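Local structure of binding component of ABC transporter (Wolinella succinogenes, 3K4U) at residues E[89-94]-E[163-168]; E[118-123]-E[159-164]; E[36-41]-E[204-209]; E[32-37]-E[220-225]. The protein binds lysine in the crystal and probably serves as the extracytoplasmic solute-binding component of an ABC amino-acid transporter. One frame throughout, in Å; residues are numbered along the deposited sequence.

Contact 1: E[89-94]-E[163-168]. With LYS (lysine), chain K.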
# COMPACT_ATOMS: atom_id res chain seq x y z
N ILE E 89 -10.99 -17.01 14.43
CA ILE E 89 -10.30 -17.95 13.54
C ILE E 89 -11.31 -18.27 12.43
O ILE E 89 -12.52 -18.16 12.65
CB ILE E 89 -9.83 -19.21 14.28
CG1 ILE E 89 -9.19 -20.21 13.34
CG2 ILE E 89 -11.01 -19.87 15.03
CD1 ILE E 89 -8.22 -21.08 14.00
N VAL E 90 -10.82 -18.59 11.23
CA VAL E 90 -11.71 -18.85 10.10
C VAL E 90 -11.46 -20.27 9.67
O VAL E 90 -10.31 -20.68 9.54
CB VAL E 90 -11.50 -17.86 8.94
CG1 VAL E 90 -12.33 -18.24 7.77
CG2 VAL E 90 -11.90 -16.50 9.38
N VAL E 91 -12.54 -21.02 9.44
CA VAL E 91 -12.46 -22.47 9.29
C VAL E 91 -13.34 -22.91 8.14
O VAL E 91 -14.19 -22.14 7.70
CB VAL E 91 -12.94 -23.11 10.60
CG1 VAL E 91 -13.78 -24.41 10.35
CG2 VAL E 91 -11.75 -23.30 11.55
N GLY E 92 -13.14 -24.13 7.65
CA GLY E 92 -14.08 -24.70 6.67
C GLY E 92 -14.35 -26.17 6.93
O GLY E 92 -13.62 -26.83 7.68
N GLN E 93 -15.40 -26.69 6.34
CA GLN E 93 -15.65 -28.12 6.45
C GLN E 93 -14.76 -28.95 5.54
O GLN E 93 -14.47 -28.57 4.41
CB GLN E 93 -17.12 -28.44 6.20
CG GLN E 93 -17.82 -28.95 7.43
CD GLN E 93 -18.14 -27.85 8.37
OE1 GLN E 93 -17.28 -27.36 9.09
NE2 GLN E 93 -19.39 -27.42 8.36
N SER E 94 -14.33 -30.09 6.05
CA SER E 94 -13.49 -31.02 5.33
C SER E 94 -14.09 -32.40 5.45
O SER E 94 -15.13 -32.58 6.08
CB SER E 94 -12.10 -31.04 5.93
OG SER E 94 -11.20 -30.28 5.17
N ASP E 163 -15.75 -29.39 10.64
CA ASP E 163 -14.73 -28.38 10.68
C ASP E 163 -13.35 -29.00 10.51
O ASP E 163 -13.00 -29.99 11.17
CB ASP E 163 -14.81 -27.58 11.99
CG ASP E 163 -16.14 -26.83 12.16
OD1 ASP E 163 -16.17 -25.76 12.84
OD2 ASP E 163 -17.15 -27.31 11.63
N LEU E 164 -12.59 -28.39 9.60
CA LEU E 164 -11.28 -28.89 9.19
C LEU E 164 -10.26 -29.04 10.32
O LEU E 164 -9.45 -29.97 10.28
CB LEU E 164 -10.71 -27.96 8.11
CG LEU E 164 -9.40 -28.35 7.44
CD1 LEU E 164 -9.50 -27.91 6.03
CD2 LEU E 164 -8.23 -27.68 8.12
N PRO E 165 -10.28 -28.13 11.30
CA PRO E 165 -9.24 -28.28 12.32
C PRO E 165 -9.48 -29.47 13.21
O PRO E 165 -8.54 -30.03 13.74
CB PRO E 165 -9.30 -26.96 13.09
CG PRO E 165 -9.96 -25.98 12.08
CD PRO E 165 -10.97 -26.84 11.41
N PHE E 166 -10.73 -29.90 13.29
CA PHE E 166 -11.04 -31.18 13.93
C PHE E 166 -10.38 -32.34 13.22
O PHE E 166 -9.68 -33.15 13.84
CB PHE E 166 -12.55 -31.40 14.03
CG PHE E 166 -12.93 -32.73 14.63
CD1 PHE E 166 -13.35 -32.82 15.96
CD2 PHE E 166 -12.93 -33.90 13.86
CE1 PHE E 166 -13.72 -34.03 16.51
CE2 PHE E 166 -13.31 -35.13 14.41
CZ PHE E 166 -13.70 -35.20 15.74
N ASN E 167 -10.58 -32.41 11.91
CA ASN E 167 -10.00 -33.47 11.11
C ASN E 167 -8.49 -33.60 11.24
O ASN E 167 -7.97 -34.69 11.42
CB ASN E 167 -10.41 -33.31 9.66
CG ASN E 167 -11.90 -33.43 9.48
OD1 ASN E 167 -12.56 -34.24 10.15
ND2 ASN E 167 -12.44 -32.64 8.57
N VAL E 168 -7.77 -32.50 11.18
CA VAL E 168 -6.32 -32.70 11.31
C VAL E 168 -5.91 -33.22 12.69
O VAL E 168 -5.03 -34.05 12.79
CB VAL E 168 -5.42 -31.56 10.72
CG1 VAL E 168 -6.20 -30.40 10.31
CG2 VAL E 168 -4.34 -31.16 11.67
N LYS K . -18.35 -24.67 13.98
CA LYS K . -19.22 -25.71 14.49
C LYS K . -20.59 -25.10 14.69
O LYS K . -20.68 -23.92 14.99
CB LYS K . -18.70 -26.23 15.84
CG LYS K . -19.18 -27.61 16.22
CD LYS K . -19.35 -27.71 17.70
CE LYS K . -19.49 -29.15 18.18
NZ LYS K . -19.33 -29.28 19.66
OXT LYS K . -21.61 -25.77 14.56
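Q93 and D163 form an antiparallel, non-hydrogen-bonded pair whose side chains diverge at their roots, and one backbone bond beside it ties the break in strand 89-98 to the start of the helix: L164 N donates to G92 O over 2.7 Å, with a C=O...N angle of 166°. The same carbonyl receives a CA-H...O contact from D163 CA.

The polar side chains of Q93 and D163 lie across each other at a slant. Q93, bent at chi2, brings CD to 3.4 Å from D163 OD2, its amide plane 11° from that of the carboxylate. D163 CG lies anti to its carbonyl carbon (chi1 -61°), 3.6 Å from N of the bound lysine, and OD1 accepts a 2.7 Å hydrogen bond from that N. An alanine at Q93 would probably leave the OD2 side of D163 without its flat neighbour and the carboxylate freer to turn.

Van der Waals contacts flank this centre. The apolar one sets V91 CG2 3.3 Å from P165 CG, while V91 CG1 faces D163 CB. Farther along, S94 CB packs on N167 ND2, and S94 OG, weakly hydrogen-bonded to L182 O, lies beside L164 CD1.

A strand running straight into a helix, with the junction aspartate holding the ligand's alpha-amino group, belongs here to the lysine pocket of a family 3 solute-binding protein.

Contact 2: E[118-123]-E[159-164]. With LYS (lysine), chain K.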
# COMPACT_ATOMS: atom_id res chain seq x y z
N LEU E 118 -22.69 -40.90 4.65
CA LEU E 118 -21.91 -39.81 5.25
C LEU E 118 -22.42 -39.33 6.63
O LEU E 118 -23.61 -39.00 6.81
CB LEU E 118 -21.86 -38.65 4.27
CG LEU E 118 -21.61 -37.20 4.69
CD1 LEU E 118 -20.22 -36.79 4.26
CD2 LEU E 118 -22.66 -36.36 4.02
N VAL E 119 -21.51 -39.27 7.60
CA VAL E 119 -21.91 -38.98 8.98
C VAL E 119 -21.28 -37.76 9.64
O VAL E 119 -20.08 -37.45 9.45
CB VAL E 119 -21.78 -40.18 9.90
CG1 VAL E 119 -22.79 -41.25 9.51
CG2 VAL E 119 -20.38 -40.73 9.86
N THR E 120 -22.11 -37.07 10.43
CA THR E 120 -21.65 -36.00 11.30
C THR E 120 -22.48 -35.84 12.60
O THR E 120 -23.43 -36.60 12.87
CB THR E 120 -21.59 -34.67 10.52
OG1 THR E 120 -20.61 -33.81 11.12
CG2 THR E 120 -22.94 -33.98 10.50
N LYS E 121 -22.11 -34.84 13.40
CA LYS E 121 -22.80 -34.59 14.63
C LYS E 121 -24.13 -33.87 14.37
O LYS E 121 -24.26 -33.15 13.36
CB LYS E 121 -21.91 -33.76 15.55
CG LYS E 121 -22.68 -33.11 16.73
CD LYS E 121 -21.79 -32.04 17.35
CE LYS E 121 -22.34 -31.56 18.66
NZ LYS E 121 -22.29 -32.61 19.68
N PHE E 122 -25.09 -34.02 15.28
CA PHE E 122 -26.41 -33.44 15.09
C PHE E 122 -26.49 -31.93 15.37
O PHE E 122 -25.85 -31.42 16.32
CB PHE E 122 -27.46 -34.18 15.93
CG PHE E 122 -28.85 -33.62 15.78
CD1 PHE E 122 -29.67 -34.02 14.70
CD2 PHE E 122 -29.33 -32.67 16.68
CE1 PHE E 122 -30.96 -33.50 14.54
CE2 PHE E 122 -30.64 -32.13 16.52
CZ PHE E 122 -31.44 -32.55 15.43
N GLY E 123 -27.30 -31.24 14.57
CA GLY E 123 -27.56 -29.80 14.75
C GLY E 123 -26.32 -28.93 14.78
O GLY E 123 -26.19 -28.07 15.63
N MSE E 159 -17.44 -41.94 5.27
CA MSE E 159 -16.82 -40.63 5.38
C MSE E 159 -17.50 -39.71 6.38
O MSE E 159 -18.73 -39.72 6.53
CB MSE E 159 -16.83 -39.94 4.02
CG MSE E 159 -18.17 -40.02 3.34
SE MSE E 159 -18.11 -39.07 1.65
CE MSE E 159 -20.02 -39.22 1.16
N PHE E 160 -16.66 -38.90 7.02
CA PHE E 160 -17.02 -37.95 8.08
C PHE E 160 -16.84 -36.50 7.58
O PHE E 160 -15.90 -36.19 6.86
CB PHE E 160 -16.12 -38.22 9.29
CG PHE E 160 -16.41 -37.37 10.49
CD1 PHE E 160 -17.57 -37.56 11.25
CD2 PHE E 160 -15.52 -36.39 10.89
CE1 PHE E 160 -17.84 -36.77 12.34
CE2 PHE E 160 -15.80 -35.60 11.99
CZ PHE E 160 -16.96 -35.80 12.71
N ILE E 161 -17.77 -35.62 7.94
CA ILE E 161 -17.71 -34.20 7.55
C ILE E 161 -17.76 -33.32 8.78
O ILE E 161 -18.58 -33.53 9.66
CB ILE E 161 -18.86 -33.75 6.64
CG1 ILE E 161 -18.66 -32.28 6.20
CG2 ILE E 161 -20.22 -33.93 7.35
CD1 ILE E 161 -19.69 -31.75 5.14
N PHE E 162 -16.89 -32.32 8.83
CA PHE E 162 -16.80 -31.47 10.01
C PHE E 162 -15.76 -30.39 9.76
O PHE E 162 -14.99 -30.48 8.81
CB PHE E 162 -16.40 -32.32 11.23
CG PHE E 162 -16.87 -31.75 12.52
CD1 PHE E 162 -18.14 -32.06 13.01
CD2 PHE E 162 -16.06 -30.91 13.26
CE1 PHE E 162 -18.59 -31.51 14.20
CE2 PHE E 162 -16.50 -30.36 14.44
CZ PHE E 162 -17.76 -30.66 14.92
N ASP E 163 -15.75 -29.39 10.64
CA ASP E 163 -14.73 -28.38 10.68
C ASP E 163 -13.35 -29.00 10.51
O ASP E 163 -13.00 -29.99 11.17
CB ASP E 163 -14.81 -27.58 11.99
CG ASP E 163 -16.14 -26.83 12.16
OD1 ASP E 163 -16.17 -25.76 12.84
OD2 ASP E 163 -17.15 -27.31 11.63
N LEU E 164 -12.59 -28.39 9.60
CA LEU E 164 -11.28 -28.89 9.19
C LEU E 164 -10.26 -29.04 10.32
O LEU E 164 -9.45 -29.97 10.28
CB LEU E 164 -10.71 -27.96 8.11
CG LEU E 164 -9.40 -28.35 7.44
CD1 LEU E 164 -9.50 -27.91 6.03
CD2 LEU E 164 -8.23 -27.68 8.12
N LYS K . -18.35 -24.67 13.98
CA LYS K . -19.22 -25.71 14.49
C LYS K . -20.59 -25.10 14.69
O LYS K . -20.68 -23.92 14.99
CB LYS K . -18.70 -26.23 15.84
CG LYS K . -19.18 -27.61 16.22
CD LYS K . -19.35 -27.71 17.70
CE LYS K . -19.49 -29.15 18.18
NZ LYS K . -19.33 -29.28 19.66
OXT LYS K . -21.61 -25.77 14.56
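T120 reaches across to I161 and F162 with every atom of its side chain. Its CB packs 3.5 Å from I161 CG2, close to the I161 carbonyl. One branch, OG1, lies anti to the backbone N (chi1 -154°) and donates to I161 O over 2.5 Å, almost in line with the carbonyl bond (C=O...O angle 168°). OG1 also sits in the plane of the F162 ring, at its edge, 3.6 Å from CD1. The other branch, CG2, makes a looser contact with I161 CG2 at 4.2 Å. An alanine at T120 would probably leave the I161 carbonyl without this side-chain donor and open a small gap beside I161 CG2 and the F162 edge.

The strands run parallel, splayed by 37°, and V119 N donates to M159 O over 3.0 Å; the return bond from I161 N to V119 O is weak. Two helical crossovers give the order 138-142, 117-121, 159-163, the 2-1-3 arrangement of type II periplasmic binding proteins. Helix 125-133 packs against L118 and I161, helix 145-154 against F160.

L118 CB touches the selenomethionine methyl, M159 CE, at 3.7 Å, and V119 O lies beside F160 CD1. At the ligand end, F162 CZ meets the bound lysine CG at 3.6 Å. K121, its CB near the F162 edge, leads away until its CE is 3.8 Å from the ligand CE; there K121 NZ is hydrogen-bonded to D143 O, with E12 and E145 as long, weak ionic partners.

Contact 3: E[36-41]-E[204-209]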
# COMPACT_ATOMS: atom_id res chain seq x y z
N ARG E 36 -8.86 -18.38 29.40
CA ARG E 36 -7.95 -18.13 30.52
C ARG E 36 -7.31 -16.75 30.38
O ARG E 36 -7.26 -16.00 31.35
CB ARG E 36 -6.92 -19.28 30.66
CG ARG E 36 -6.06 -19.24 31.91
CD ARG E 36 -5.32 -20.58 32.19
NE ARG E 36 -6.13 -21.52 32.96
CZ ARG E 36 -6.65 -22.65 32.49
NH1 ARG E 36 -6.42 -23.02 31.23
NH2 ARG E 36 -7.38 -23.42 33.27
N GLU E 37 -6.84 -16.41 29.18
CA GLU E 37 -6.22 -15.08 28.91
C GLU E 37 -7.20 -13.95 29.15
O GLU E 37 -6.91 -12.98 29.83
CB GLU E 37 -5.69 -14.95 27.47
CG GLU E 37 -4.37 -15.68 27.17
CD GLU E 37 -3.16 -15.08 27.90
OE1 GLU E 37 -3.15 -13.85 28.17
OE2 GLU E 37 -2.22 -15.84 28.20
N MSE E 38 -8.37 -14.10 28.54
CA MSE E 38 -9.41 -13.15 28.67
C MSE E 38 -9.71 -12.90 30.15
O MSE E 38 -9.86 -11.75 30.56
CB MSE E 38 -10.61 -13.65 27.91
CG MSE E 38 -11.70 -12.67 27.84
SE MSE E 38 -13.35 -13.41 27.15
CE MSE E 38 -12.71 -14.03 25.40
N ALA E 39 -9.79 -13.95 30.96
CA ALA E 39 -10.18 -13.71 32.37
C ALA E 39 -9.12 -12.95 33.15
O ALA E 39 -9.46 -12.05 33.94
CB ALA E 39 -10.55 -14.99 33.05
N LYS E 40 -7.85 -13.29 32.94
CA LYS E 40 -6.70 -12.53 33.50
C LYS E 40 -6.77 -11.05 33.12
O LYS E 40 -6.77 -10.18 33.99
CB LYS E 40 -5.38 -13.13 33.00
CG LYS E 40 -4.37 -13.52 34.05
CD LYS E 40 -3.21 -12.52 34.10
CE LYS E 40 -3.28 -11.60 35.35
NZ LYS E 40 -2.62 -12.22 36.59
N ALA E 41 -6.85 -10.77 31.82
CA ALA E 41 -6.97 -9.40 31.32
C ALA E 41 -8.10 -8.57 31.98
O ALA E 41 -7.93 -7.37 32.23
CB ALA E 41 -7.13 -9.42 29.80
N ASN E 204 -17.24 -3.94 22.71
CA ASN E 204 -16.08 -3.07 22.57
C ASN E 204 -14.91 -3.75 23.21
O ASN E 204 -13.88 -3.88 22.57
CB ASN E 204 -16.29 -1.72 23.24
CG ASN E 204 -15.28 -0.71 22.80
OD1 ASN E 204 -14.51 -0.15 23.60
ND2 ASN E 204 -15.25 -0.47 21.51
N TRP E 205 -15.07 -4.22 24.45
CA TRP E 205 -13.94 -4.79 25.21
C TRP E 205 -13.38 -6.01 24.53
O TRP E 205 -12.17 -6.14 24.37
CB TRP E 205 -14.33 -5.14 26.64
CG TRP E 205 -13.11 -5.44 27.47
CD1 TRP E 205 -12.41 -4.55 28.20
CD2 TRP E 205 -12.45 -6.70 27.62
NE1 TRP E 205 -11.33 -5.17 28.77
CE2 TRP E 205 -11.36 -6.50 28.45
CE3 TRP E 205 -12.69 -7.98 27.13
CZ2 TRP E 205 -10.48 -7.52 28.80
CZ3 TRP E 205 -11.84 -9.03 27.49
CH2 TRP E 205 -10.73 -8.78 28.31
N LEU E 206 -14.25 -6.91 24.13
CA LEU E 206 -13.78 -8.12 23.48
C LEU E 206 -13.03 -7.87 22.19
O LEU E 206 -11.94 -8.41 21.99
CB LEU E 206 -14.93 -9.06 23.20
CG LEU E 206 -15.55 -9.90 24.31
CD1 LEU E 206 -14.64 -9.82 25.48
CD2 LEU E 206 -16.86 -9.33 24.60
N ASN E 207 -13.61 -7.04 21.31
CA ASN E 207 -13.00 -6.71 20.01
C ASN E 207 -11.60 -6.15 20.21
O ASN E 207 -10.66 -6.53 19.50
CB ASN E 207 -13.87 -5.71 19.29
CG ASN E 207 -15.07 -6.35 18.59
OD1 ASN E 207 -15.06 -7.54 18.28
ND2 ASN E 207 -16.09 -5.57 18.33
N HIS E 208 -11.42 -5.30 21.21
CA HIS E 208 -10.09 -4.78 21.45
C HIS E 208 -9.13 -5.80 22.11
O HIS E 208 -7.92 -5.73 21.89
CB HIS E 208 -10.14 -3.50 22.27
CG HIS E 208 -10.54 -2.31 21.48
ND1 HIS E 208 -11.70 -1.61 21.74
CD2 HIS E 208 -9.95 -1.69 20.43
CE1 HIS E 208 -11.79 -0.60 20.88
NE2 HIS E 208 -10.74 -0.63 20.08
N PHE E 209 -9.68 -6.72 22.90
CA PHE E 209 -8.90 -7.82 23.50
C PHE E 209 -8.44 -8.75 22.40
O PHE E 209 -7.28 -9.20 22.40
CB PHE E 209 -9.71 -8.58 24.59
CG PHE E 209 -9.18 -9.97 24.87
CD1 PHE E 209 -8.06 -10.15 25.66
CD2 PHE E 209 -9.80 -11.08 24.35
CE1 PHE E 209 -7.53 -11.43 25.90
CE2 PHE E 209 -9.28 -12.37 24.59
CZ PHE E 209 -8.14 -12.54 25.36
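M38, a selenomethionine, has CG anti to its backbone N (chi1 -173°), directed to where W205 and F209 arrive from the other helix. F209 holds its own CG anti to the backbone N (chi1 160°), and the two side chains, M38 and F209, cross at about a right angle. M38 CG lies over one face of the F209 ring, 4.1 Å above the plane and offset toward the rim. At the ring tip, F209 CZ is 3.7 Å from M38 CB and 3.5 Å from M38 N. E37 CB meets the F209 edge, again at CZ.

W205 offers its edge. Its CZ3 lies 3.7 Å from M38 CG, and CH2 lies 3.9 Å from A41 CB, both partners near the indole plane. One indole face carries F209 CB, so the two aromatic side chains also pack within their own helix.

Helix 30-41 and helix 200-216 cross here at 117°, their axes 11.7 Å apart, a spacing bridged by large side chains. Helix 30-41 packs on strand 45-50 in the lobe with the parallel sheet of this two-lobed binding-protein fold, and helix 200-216 lies against it.

The indole also reaches the assembly, W205 NE1 donating to Q76 O of a second subunit, whose F84 and N79 bond to N204 OD1. M38 SE approaches L206 CD1 at 4.2 Å.

Contact 4: E[32-37]-E[220-225]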
# COMPACT_ATOMS: atom_id res chain seq x y z
N VAL E 32 -9.90 -22.77 25.81
CA VAL E 32 -9.71 -22.62 27.24
C VAL E 32 -8.56 -21.69 27.55
O VAL E 32 -8.70 -20.74 28.31
CB VAL E 32 -9.59 -23.98 27.97
CG1 VAL E 32 -9.35 -23.76 29.46
CG2 VAL E 32 -10.87 -24.88 27.70
N ASP E 33 -7.41 -21.94 26.95
CA ASP E 33 -6.32 -20.94 26.97
C ASP E 33 -6.77 -19.48 26.63
O ASP E 33 -6.27 -18.52 27.22
CB ASP E 33 -5.17 -21.40 26.06
CG ASP E 33 -4.55 -22.69 26.56
OD1 ASP E 33 -4.97 -23.12 27.67
OD2 ASP E 33 -3.66 -23.27 25.89
N LEU E 34 -7.69 -19.34 25.68
CA LEU E 34 -8.20 -18.03 25.32
C LEU E 34 -9.01 -17.49 26.46
O LEU E 34 -8.79 -16.36 26.93
CB LEU E 34 -9.09 -18.12 24.06
CG LEU E 34 -8.57 -17.76 22.66
CD1 LEU E 34 -7.07 -17.63 22.59
CD2 LEU E 34 -9.08 -18.70 21.58
N ALA E 35 -9.94 -18.32 26.89
CA ALA E 35 -10.82 -18.01 28.04
C ALA E 35 -10.00 -17.71 29.28
O ALA E 35 -10.39 -16.88 30.09
CB ALA E 35 -11.76 -19.16 28.29
N ARG E 36 -8.86 -18.38 29.40
CA ARG E 36 -7.95 -18.13 30.52
C ARG E 36 -7.31 -16.75 30.38
O ARG E 36 -7.26 -16.00 31.35
CB ARG E 36 -6.92 -19.28 30.66
CG ARG E 36 -6.06 -19.24 31.91
CD ARG E 36 -5.32 -20.58 32.19
NE ARG E 36 -6.13 -21.52 32.96
CZ ARG E 36 -6.65 -22.65 32.49
NH1 ARG E 36 -6.42 -23.02 31.23
NH2 ARG E 36 -7.38 -23.42 33.27
N GLU E 37 -6.84 -16.41 29.18
CA GLU E 37 -6.22 -15.08 28.91
C GLU E 37 -7.20 -13.95 29.15
O GLU E 37 -6.91 -12.98 29.83
CB GLU E 37 -5.69 -14.95 27.47
CG GLU E 37 -4.37 -15.68 27.17
CD GLU E 37 -3.16 -15.08 27.90
OE1 GLU E 37 -3.15 -13.85 28.17
OE2 GLU E 37 -2.22 -15.84 28.20
N ASP E 220 -0.75 -16.21 18.31
CA ASP E 220 0.04 -17.10 17.46
C ASP E 220 0.56 -18.28 18.25
O ASP E 220 0.51 -19.42 17.78
CB ASP E 220 1.17 -16.34 16.78
CG ASP E 220 0.65 -15.20 15.94
OD1 ASP E 220 0.92 -14.04 16.30
OD2 ASP E 220 -0.10 -15.46 14.97
N GLU E 221 1.02 -17.99 19.45
CA GLU E 221 1.46 -18.98 20.42
C GLU E 221 0.33 -20.01 20.67
O GLU E 221 0.45 -21.17 20.31
CB GLU E 221 1.82 -18.25 21.70
CG GLU E 221 2.70 -19.01 22.64
CD GLU E 221 3.28 -18.10 23.70
OE1 GLU E 221 3.43 -18.55 24.87
OE2 GLU E 221 3.57 -16.92 23.36
N LEU E 222 -0.79 -19.58 21.24
CA LEU E 222 -1.83 -20.54 21.48
C LEU E 222 -2.10 -21.31 20.20
O LEU E 222 -2.29 -22.54 20.25
CB LEU E 222 -3.10 -19.88 22.03
CG LEU E 222 -2.83 -19.09 23.32
CD1 LEU E 222 -4.10 -18.53 23.87
CD2 LEU E 222 -2.12 -19.91 24.36
N TYR E 223 -2.08 -20.60 19.06
CA TYR E 223 -2.33 -21.23 17.75
C TYR E 223 -1.37 -22.39 17.44
O TYR E 223 -1.79 -23.50 17.15
CB TYR E 223 -2.35 -20.23 16.59
CG TYR E 223 -2.73 -20.91 15.31
CD1 TYR E 223 -4.08 -21.13 15.01
CD2 TYR E 223 -1.76 -21.42 14.44
CE1 TYR E 223 -4.47 -21.83 13.84
CE2 TYR E 223 -2.12 -22.14 13.27
CZ TYR E 223 -3.48 -22.33 12.98
OH TYR E 223 -3.88 -23.01 11.83
N GLU E 224 -0.08 -22.11 17.50
CA GLU E 224 0.93 -23.13 17.29
C GLU E 224 0.64 -24.29 18.22
O GLU E 224 0.45 -25.43 17.78
CB GLU E 224 2.35 -22.56 17.55
CG GLU E 224 3.00 -21.87 16.37
CD GLU E 224 4.26 -22.60 15.85
OE1 GLU E 224 5.33 -21.94 15.72
OE2 GLU E 224 4.18 -23.83 15.58
N ARG E 225 0.54 -23.96 19.50
CA ARG E 225 0.34 -24.97 20.52
C ARG E 225 -0.75 -25.96 20.23
O ARG E 225 -0.55 -27.12 20.51
CB ARG E 225 0.10 -24.34 21.89
CG ARG E 225 -0.56 -25.30 22.86
CD ARG E 225 0.05 -25.12 24.20
NE ARG E 225 -0.49 -24.00 24.94
CZ ARG E 225 0.21 -22.93 25.32
NH1 ARG E 225 -0.36 -21.96 26.04
NH2 ARG E 225 1.50 -22.80 24.97
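L222 packs against D33 and L34 at the centre of a nearly antiparallel helix pair. Helix 30-41, beside strand 45-50 of the parallel-sheet lobe, meets the C-terminal helix 218-228 at 157°, with the axes 10.8 Å apart.

The closely packed part is apolar and rests on one leucine. L222 CD1 is anti to CA (chi2 -176°), an extended form in which it lies 3.4 Å from L34 CD1, the two side chains set obliquely to each other. Both L222 methyls, CD1 and CD2, also straddle the D33 methylene, CD1 lying 3.8 Å from D33 CB. E37 CG lies at the rim of this patch, 4.4 Å from L222 CD1.

The other side is polar, more open and held by longer bonds. D33 and R225 reach toward each other tip to tip in a weak salt bridge. OD2 of D33 also accepts a hydrogen bond from W226 NE1, so this oxygen has a second donor from the C-terminal helix. The exposed R36 extends the network, though its NH1 is a long 3.8 Å from D33 OD1. E37 carries another negative charge in the neighbourhood, but its OE2 stands 6.8 Å from R225 NH1 and would add at most a diffuse attraction.

R225 presents the edge of its guanidinium, its plane turned 70° from the D33 carboxylate, with NE 3.4 Å and NH1 3.6 Å from D33 OD2.

Overall arrangement
Contacts 1 and 2 share D163 and L164 and touch, with S94 N 2.9 Å from F162 O in a probable hydrogen bond between neighbouring strands; both reach the bound lysine, contact 1 at its alpha-amino end, contact 2 also along its side chain. Contacts 3 and 4 both use helix 30-41, the contact centres about 12 Å apart. In contact 4 the L34 side chain is about 13 Å from the ligand. Contact 4 meets contact 1 through I89 CD1 and Y223 CE1, 3.8 Å apart, whereas contacts 2 and 3, centres about 31 Å apart, lie on opposite sides of the chain's centre. Along the chain, contacts 1 and 2 nest inside the loops closed by 3 and 4.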